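Local coordinates for protein 2-polyprenyl-6-methoxyphenol hydroxylase-like FAD-dependent oxidoreductase (Streptomyces sp. NRRL 11266, PDB 6UI5) that binds flavin-adenine dinucleotide in a Rossmann-type domain and belongs to the FAD-dependent oxidoreductases related to aromatic-ring hydroxylases, at residues 15-20 with 152-157; 280-285 with 325-330. All coordinates share one frame; numbering follows the deposited sequence.

Contact 1: residues 15-20 with 152-157; sequences LMLACE and VGCDGR. With FAD (flavin-adenine dinucleotide), chain C.
A small, buried, apolar helix-on-sheet contact sets L17 of helix 12-22 against V152 and C154, at the end of strand 150-153 and the first residue after it. The ends of L17 and V152 meet head-on, and one methyl does all the touching: L17 CD2 sits 3.6 Å from V152 CG1, with V152 CB and CG2 slightly farther off. The same methyl meets the thiol of C154, L17 CD2 to C154 SG being 4.1 Å. With its CG anti to the backbone N (chi1 168°), L17 sends the branch out from the helix toward the strand end. V7 of strand 5-8 and A304 of helix 295-316 also touch L17. Strand 5-8, its turn and helix 12-22 form the strand-turn-helix of a Rossmann-type dinucleotide fold, with a probable GxGxxG pattern at G9, G11 and G14; the side chain of C154 touches that pattern. Beyond C154 the chain turns from the sheet to the cofactor. C154 O lies 3.4 Å from C5B of the FAD ribose, and D155 O comes within 3.1 Å of adenine C8A. D155 CB packs beside the adenine too, 3.4 Å from FAD N7A, while its carboxylate is hydrogen-bonded to S159 OG and V161 N. G156 follows, its N 3.7 Å from FAD C5B.

Contact 2: residues 280-285 with 325-330; sequences FIAGDA and DSYHVE. With FAD (flavin-adenine dinucleotide), chain C.
Strand residue F280 and helix residue H328 make the nearest backbone approach, 8.8 Å between their CA atoms, so side chains bridge the gap between the end of strand 279-281 and the first turns of helix 325-346. Y327 carries the contact. A trans chi1 of 173° extends its phenol off the helix to the strand. There Y327 OH donates a hydrogen bond to I281 O; the modelled 2.4 Å is too short to be taken literally. The carbonyl oxygen lies in the plane of the tyrosine ring, at its edge. A282 CB packs 3.3 Å from Y327 OH. The F280 and Y327 side chains run past one another from opposite sides as an offset edge-to-face pair: the F280 edge is directed at the Y327 face, with centroids 5.6 Å apart and planes at 76°. Their closest atoms are F280 CD2 and Y327 CD2, at 3.6 Å. L307 of helix 295-316 touches both rings. Past A282 the chain reaches FAD: D284 N gives a nearly straight hydrogen bond (170°) to FAD O2P, 2.8 Å away, and the ribityl hydroxyl FAD O3' is modelled as donating to D284 OD1, at a doubtfully short 2.4 Å. G283 CA packs against the same phosphate oxygen. G283 and D284 match the GD motif of flavoprotein hydroxylases, which meets the FAD pyrophosphate and ribityl chain.

How the contacts relate
Contact 1 closes before contact 2 opens along the chain, and their centres lie 11 Å apart within the FAD binding domain. They share the five-stranded parallel sheet, in which strands 150-153 and 279-281 are neighbours and 279-281 is outermost within the chain. Probable hydrogen bonds G153 N to F280 O (2.9 Å) and G153 O to A282 N join them directly, and A285 CB packs on G156 O just beyond. Helix 295-316 touches side chains of both contacts. Both strands run out into loops on FAD: 152-157 meets the adenosine part, 280-285 the pyrophosphate and ribityl chain, so adjacent strand ends lie against successive parts of one cofactor.

Contact 1: residues 15-20 with 152-157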
loop_
_atom_site.group_PDB
_atom_site.type_symbol
_atom_site.label_atom_id
_atom_site.label_comp_id
_atom_site.label_asym_id
_atom_site.label_seq_id
_atom_site.Cartn_x
_atom_site.Cartn_y
_atom_site.Cartn_z
ATOM N N LEU A 15 -27.638 20.130 7.461
ATOM C CA LEU A 15 -27.831 21.508 7.019
ATOM C C LEU A 15 -27.737 21.581 5.502
ATOM O O LEU A 15 -28.672 22.019 4.811
ATOM C CB LEU A 15 -26.768 22.415 7.671
ATOM C CG LEU A 15 -27.038 22.969 9.056
ATOM C CD1 LEU A 15 -25.789 23.572 9.782
ATOM C CD2 LEU A 15 -28.124 24.008 8.863
ATOM N N MET A 16 -26.608 21.105 4.979
ATOM C CA MET A 16 -26.335 21.131 3.552
ATOM C C MET A 16 -27.443 20.441 2.761
ATOM O O MET A 16 -27.847 20.919 1.695
ATOM C CB MET A 16 -24.951 20.509 3.290
ATOM C CG MET A 16 -24.637 20.343 1.851
ATOM S SD MET A 16 -24.742 21.944 1.002
ATOM C CE MET A 16 -23.229 22.843 1.185
ATOM N N LEU A 17 -28.000 19.367 3.303
ATOM C CA LEU A 17 -29.056 18.660 2.586
ATOM C C LEU A 17 -30.345 19.460 2.592
ATOM O O LEU A 17 -31.004 19.598 1.555
ATOM C CB LEU A 17 -29.266 17.263 3.193
ATOM C CG LEU A 17 -30.497 16.455 2.799
ATOM C CD1 LEU A 17 -30.444 16.125 1.275
ATOM C CD2 LEU A 17 -30.520 15.154 3.616
ATOM N N ALA A 18 -30.716 19.999 3.756
ATOM C CA ALA A 18 -31.915 20.824 3.826
ATOM C C ALA A 18 -31.836 21.954 2.822
ATOM O O ALA A 18 -32.850 22.340 2.226
ATOM C CB ALA A 18 -32.124 21.387 5.243
ATOM N N CYS A 19 -30.634 22.494 2.606
ATOM C CA CYS A 19 -30.470 23.466 1.528
ATOM C C CYS A 19 -30.690 22.820 0.160
ATOM O O CYS A 19 -31.406 23.377 -0.689
ATOM C CB CYS A 19 -29.096 24.112 1.599
ATOM S SG CYS A 19 -28.881 25.214 2.989
ATOM N N GLU A 20 -30.074 21.644 -0.079
ATOM C CA GLU A 20 -30.292 20.958 -1.357
ATOM C C GLU A 20 -31.775 20.646 -1.572
ATOM O O GLU A 20 -32.246 20.607 -2.717
ATOM C CB GLU A 20 -29.496 19.658 -1.426
ATOM C CG GLU A 20 -27.934 19.728 -1.438
ATOM C CD GLU A 20 -27.305 20.573 -2.572
ATOM O OE1 GLU A 20 -26.363 21.352 -2.280
ATOM O OE2 GLU A 20 -27.712 20.445 -3.752
ATOM N N VAL A 152 -34.432 11.394 6.639
ATOM C CA VAL A 152 -32.981 11.310 6.498
ATOM C C VAL A 152 -32.361 11.558 7.861
ATOM O O VAL A 152 -32.535 12.632 8.450
ATOM C CB VAL A 152 -32.426 12.308 5.466
ATOM C CG1 VAL A 152 -30.963 12.027 5.251
ATOM C CG2 VAL A 152 -33.198 12.219 4.153
ATOM N N GLY A 153 -31.657 10.558 8.366
ATOM C CA GLY A 153 -30.906 10.731 9.577
ATOM C C GLY A 153 -29.528 11.279 9.302
ATOM O O GLY A 153 -28.652 10.546 8.836
ATOM N N CYS A 154 -29.325 12.566 9.575
ATOM C CA CYS A 154 -27.990 13.148 9.645
ATOM C C CYS A 154 -27.617 13.448 11.102
ATOM O O CYS A 154 -27.032 14.488 11.423
ATOM C CB CYS A 154 -27.915 14.395 8.767
ATOM S SG CYS A 154 -28.687 14.188 7.110
ATOM N N ASP A 155 -27.984 12.549 12.015
ATOM C CA ASP A 155 -27.890 12.832 13.444
ATOM C C ASP A 155 -26.606 12.318 14.081
ATOM O O ASP A 155 -26.585 12.085 15.292
ATOM C CB ASP A 155 -29.099 12.254 14.181
ATOM C CG ASP A 155 -29.485 10.878 13.671
ATOM O OD1 ASP A 155 -29.151 10.557 12.490
ATOM O OD2 ASP A 155 -30.131 10.134 14.456
ATOM N N GLY A 156 -25.544 12.120 13.297
ATOM C CA GLY A 156 -24.223 11.912 13.862
ATOM C C GLY A 156 -23.906 10.463 14.136
ATOM O O GLY A 156 -24.684 9.547 13.868
ATOM N N ARG A 157 -22.722 10.257 14.711
ATOM C CA ARG A 157 -22.246 8.904 14.949
ATOM C C ARG A 157 -23.251 8.063 15.742
ATOM O O ARG A 157 -23.436 6.879 15.458
ATOM C CB ARG A 157 -20.901 8.944 15.676
ATOM C CG ARG A 157 -20.317 7.576 15.897
ATOM C CD ARG A 157 -19.688 7.470 17.264
ATOM N NE ARG A 157 -18.398 8.131 17.311
ATOM C CZ ARG A 157 -17.533 8.002 18.305
ATOM N NH1 ARG A 157 -17.818 7.222 19.337
ATOM N NH2 ARG A 157 -16.380 8.649 18.256
HETATM P PA FAD C . -22.580 15.908 13.481
HETATM O O1A FAD C . -21.544 16.988 13.259
HETATM O O2A FAD C . -22.120 15.032 14.634
HETATM O O5B FAD C . -24.096 16.558 13.637
HETATM C C5B FAD C . -25.181 15.735 14.036
HETATM C C4B FAD C . -26.285 16.647 14.664
HETATM O O4B FAD C . -27.395 16.005 14.931
HETATM C C3B FAD C . -25.800 17.195 16.027
HETATM O O3B FAD C . -26.184 18.497 16.129
HETATM C C2B FAD C . -26.543 16.327 17.062
HETATM O O2B FAD C . -26.527 17.052 18.359
HETATM C C1B FAD C . -27.731 16.263 16.525
HETATM N N9A FAD C . -28.556 15.138 16.918
HETATM C C8A FAD C . -28.139 13.886 17.213
HETATM N N7A FAD C . -29.231 13.131 17.455
HETATM C C5A FAD C . -30.323 13.915 17.286
HETATM C C6A FAD C . -31.686 13.667 17.399
HETATM N N6A FAD C . -32.575 12.564 17.730
HETATM N N1A FAD C . -32.573 14.642 17.182
HETATM C C2A FAD C . -32.152 15.879 16.837
HETATM N N3A FAD C . -30.815 16.118 16.712
HETATM C C4A FAD C . -29.905 15.145 16.938
HETATM N N1 FAD C . -13.876 17.391 10.442
HETATM C C2 FAD C . -12.909 17.961 9.460
HETATM O O2 FAD C . -13.223 18.187 8.338
HETATM N N3 FAD C . -11.518 18.255 9.912
HETATM C C4 FAD C . -11.140 17.981 11.300
HETATM O O4 FAD C . -10.045 18.205 11.690
HETATM C C4X FAD C . -12.145 17.401 12.264
HETATM N N5 FAD C . -11.707 17.148 13.617
HETATM C C5X FAD C . -12.669 16.565 14.586
HETATM C C6 FAD C . -12.233 16.318 15.890
HETATM C C7 FAD C . -13.113 15.780 16.821
HETATM C C7M FAD C . -12.365 15.623 18.138
HETATM C C8 FAD C . -14.440 15.480 16.478
HETATM C C8M FAD C . -15.339 14.892 17.574
HETATM C C9 FAD C . -14.882 15.725 15.166
HETATM C C9A FAD C . -14.000 16.267 14.201
HETATM N N10 FAD C . -14.454 16.526 12.782
HETATM C C10 FAD C . -13.504 17.106 11.838
HETATM C "C1'" FAD C . -15.858 16.241 12.421
HETATM C "C2'" FAD C . -16.164 15.280 11.258
HETATM O "O2'" FAD C . -16.055 15.902 10.032
HETATM C "C3'" FAD C . -17.627 14.844 11.311
HETATM O "O3'" FAD C . -17.762 13.783 10.419
HETATM C "C4'" FAD C . -18.659 15.905 10.877
HETATM O "O4'" FAD C . -18.640 17.076 11.644
HETATM C "C5'" FAD C . -20.007 15.214 11.115
HETATM O "O5'" FAD C . -21.034 15.853 10.410
HETATM P P FAD C . -22.601 15.364 10.595
HETATM O O1P FAD C . -23.513 16.528 10.287
HETATM O O2P FAD C . -22.963 14.118 9.810
HETATM O O3P FAD C . -22.711 14.899 12.177
#

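Contact 2: residues 280-285 with 325-330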
loop_
_atom_site.group_PDB
_atom_site.type_symbol
_atom_site.label_atom_id
_atom_site.label_comp_id
_atom_site.label_asym_id
_atom_site.label_seq_id
_atom_site.Cartn_x
_atom_site.Cartn_y
_atom_site.Cartn_z
ATOM N N PHE A 280 -33.087 7.313 4.761
ATOM C CA PHE A 280 -31.683 7.408 4.379
ATOM C C PHE A 280 -30.876 7.871 5.573
ATOM O O PHE A 280 -31.425 8.270 6.613
ATOM C CB PHE A 280 -31.470 8.378 3.210
ATOM C CG PHE A 280 -32.261 8.034 1.993
ATOM C CD1 PHE A 280 -33.612 8.305 1.929
ATOM C CD2 PHE A 280 -31.668 7.429 0.922
ATOM C CE1 PHE A 280 -34.343 8.002 0.804
ATOM C CE2 PHE A 280 -32.405 7.121 -0.216
ATOM C CZ PHE A 280 -33.736 7.405 -0.269
ATOM N N ILE A 281 -29.553 7.821 5.413
ATOM C CA ILE A 281 -28.653 8.360 6.422
ATOM C C ILE A 281 -27.448 8.934 5.702
ATOM O O ILE A 281 -27.143 8.560 4.570
ATOM C CB ILE A 281 -28.206 7.320 7.472
ATOM C CG1 ILE A 281 -27.608 6.098 6.807
ATOM C CG2 ILE A 281 -29.362 6.928 8.391
ATOM C CD1 ILE A 281 -26.831 5.251 7.775
ATOM N N ALA A 282 -26.750 9.841 6.377
ATOM C CA ALA A 282 -25.705 10.611 5.720
ATOM C C ALA A 282 -24.760 11.164 6.775
ATOM O O ALA A 282 -25.088 11.214 7.965
ATOM C CB ALA A 282 -26.300 11.741 4.871
ATOM N N GLY A 283 -23.583 11.574 6.313
ATOM C CA GLY A 283 -22.574 12.108 7.204
ATOM C C GLY A 283 -22.109 11.098 8.229
ATOM O O GLY A 283 -21.858 9.930 7.914
ATOM N N ASP A 284 -21.997 11.558 9.488
ATOM C CA ASP A 284 -21.427 10.721 10.543
ATOM C C ASP A 284 -22.320 9.546 10.876
ATOM O O ASP A 284 -21.816 8.465 11.203
ATOM C CB ASP A 284 -21.158 11.543 11.796
ATOM C CG ASP A 284 -19.702 11.931 11.916
ATOM O OD1 ASP A 284 -18.979 11.796 10.890
ATOM O OD2 ASP A 284 -19.284 12.364 13.019
ATOM N N ALA A 285 -23.638 9.720 10.773
ATOM C CA ALA A 285 -24.542 8.575 10.877
ATOM C C ALA A 285 -24.226 7.474 9.856
ATOM O O ALA A 285 -24.551 6.307 10.095
ATOM C CB ALA A 285 -25.989 9.047 10.715
ATOM N N ASP A 325 -31.655 4.598 -5.529
ATOM C CA ASP A 325 -30.800 3.491 -5.130
ATOM C C ASP A 325 -29.351 3.768 -5.470
ATOM O O ASP A 325 -28.460 3.073 -4.963
ATOM C CB ASP A 325 -31.278 2.185 -5.769
ATOM C CG ASP A 325 -32.511 1.607 -5.071
ATOM O OD1 ASP A 325 -32.662 1.766 -3.833
ATOM O OD2 ASP A 325 -33.338 0.986 -5.767
ATOM N N SER A 326 -29.097 4.758 -6.328
ATOM C CA SER A 326 -27.729 5.135 -6.638
ATOM C C SER A 326 -27.121 5.960 -5.521
ATOM O O SER A 326 -25.890 6.101 -5.469
ATOM C CB SER A 326 -27.655 5.913 -7.955
ATOM O OG SER A 326 -28.053 7.268 -7.788
ATOM N N TYR A 327 -27.954 6.508 -4.629
ATOM C CA TYR A 327 -27.405 7.124 -3.427
ATOM C C TYR A 327 -26.509 6.133 -2.696
ATOM O O TYR A 327 -25.300 6.364 -2.550
ATOM C CB TYR A 327 -28.517 7.627 -2.522
ATOM C CG TYR A 327 -27.995 8.121 -1.196
ATOM C CD1 TYR A 327 -27.264 9.298 -1.119
ATOM C CD2 TYR A 327 -28.227 7.408 -0.024
ATOM C CE1 TYR A 327 -26.776 9.752 0.074
ATOM C CE2 TYR A 327 -27.754 7.865 1.182
ATOM C CZ TYR A 327 -27.026 9.034 1.221
ATOM O OH TYR A 327 -26.527 9.503 2.401
ATOM N N HIS A 328 -27.067 4.980 -2.282
ATOM C CA HIS A 328 -26.223 4.000 -1.603
ATOM C C HIS A 328 -25.024 3.592 -2.461
ATOM O O HIS A 328 -23.887 3.537 -1.972
ATOM C CB HIS A 328 -26.995 2.744 -1.206
ATOM C CG HIS A 328 -26.090 1.666 -0.682
ATOM N ND1 HIS A 328 -25.762 1.555 0.657
ATOM C CD2 HIS A 328 -25.362 0.715 -1.327
ATOM C CE1 HIS A 328 -24.913 0.548 0.817
ATOM N NE2 HIS A 328 -24.652 0.023 -0.371
ATOM N N VAL A 329 -25.260 3.246 -3.730
ATOM C CA VAL A 329 -24.160 2.748 -4.554
ATOM C C VAL A 329 -23.018 3.749 -4.577
ATOM O O VAL A 329 -21.858 3.415 -4.302
ATOM C CB VAL A 329 -24.638 2.448 -5.978
ATOM C CG1 VAL A 329 -23.453 1.939 -6.799
ATOM C CG2 VAL A 329 -25.760 1.456 -5.938
ATOM N N GLU A 330 -23.341 4.994 -4.907
ATOM C CA GLU A 330 -22.308 6.000 -5.072
ATOM C C GLU A 330 -21.668 6.345 -3.743
ATOM O O GLU A 330 -20.440 6.457 -3.659
ATOM C CB GLU A 330 -22.904 7.243 -5.732
ATOM C CG GLU A 330 -22.903 7.129 -7.236
ATOM C CD GLU A 330 -23.983 7.965 -7.896
ATOM O OE1 GLU A 330 -24.379 7.619 -9.031
ATOM O OE2 GLU A 330 -24.423 8.968 -7.295
HETATM P PA FAD C . -22.580 15.908 13.481
HETATM O O1A FAD C . -21.544 16.988 13.259
HETATM O O2A FAD C . -22.120 15.032 14.634
HETATM O O5B FAD C . -24.096 16.558 13.637
HETATM C C5B FAD C . -25.181 15.735 14.036
HETATM C C4B FAD C . -26.285 16.647 14.664
HETATM O O4B FAD C . -27.395 16.005 14.931
HETATM C C3B FAD C . -25.800 17.195 16.027
HETATM O O3B FAD C . -26.184 18.497 16.129
HETATM C C2B FAD C . -26.543 16.327 17.062
HETATM O O2B FAD C . -26.527 17.052 18.359
HETATM C C1B FAD C . -27.731 16.263 16.525
HETATM N N9A FAD C . -28.556 15.138 16.918
HETATM C C8A FAD C . -28.139 13.886 17.213
HETATM N N7A FAD C . -29.231 13.131 17.455
HETATM C C5A FAD C . -30.323 13.915 17.286
HETATM C C6A FAD C . -31.686 13.667 17.399
HETATM N N6A FAD C . -32.575 12.564 17.730
HETATM N N1A FAD C . -32.573 14.642 17.182
HETATM C C2A FAD C . -32.152 15.879 16.837
HETATM N N3A FAD C . -30.815 16.118 16.712
HETATM C C4A FAD C . -29.905 15.145 16.938
HETATM N N1 FAD C . -13.876 17.391 10.442
HETATM C C2 FAD C . -12.909 17.961 9.460
HETATM O O2 FAD C . -13.223 18.187 8.338
HETATM N N3 FAD C . -11.518 18.255 9.912
HETATM C C4 FAD C . -11.140 17.981 11.300
HETATM O O4 FAD C . -10.045 18.205 11.690
HETATM C C4X FAD C . -12.145 17.401 12.264
HETATM N N5 FAD C . -11.707 17.148 13.617
HETATM C C5X FAD C . -12.669 16.565 14.586
HETATM C C6 FAD C . -12.233 16.318 15.890
HETATM C C7 FAD C . -13.113 15.780 16.821
HETATM C C7M FAD C . -12.365 15.623 18.138
HETATM C C8 FAD C . -14.440 15.480 16.478
HETATM C C8M FAD C . -15.339 14.892 17.574
HETATM C C9 FAD C . -14.882 15.725 15.166
HETATM C C9A FAD C . -14.000 16.267 14.201
HETATM N N10 FAD C . -14.454 16.526 12.782
HETATM C C10 FAD C . -13.504 17.106 11.838
HETATM C "C1'" FAD C . -15.858 16.241 12.421
HETATM C "C2'" FAD C . -16.164 15.280 11.258
HETATM O "O2'" FAD C . -16.055 15.902 10.032
HETATM C "C3'" FAD C . -17.627 14.844 11.311
HETATM O "O3'" FAD C . -17.762 13.783 10.419
HETATM C "C4'" FAD C . -18.659 15.905 10.877
HETATM O "O4'" FAD C . -18.640 17.076 11.644
HETATM C "C5'" FAD C . -20.007 15.214 11.115
HETATM O "O5'" FAD C . -21.034 15.853 10.410
HETATM P P FAD C . -22.601 15.364 10.595
HETATM O O1P FAD C . -23.513 16.528 10.287
HETATM O O2P FAD C . -22.963 14.118 9.810
HETATM O O3P FAD C . -22.711 14.899 12.177
#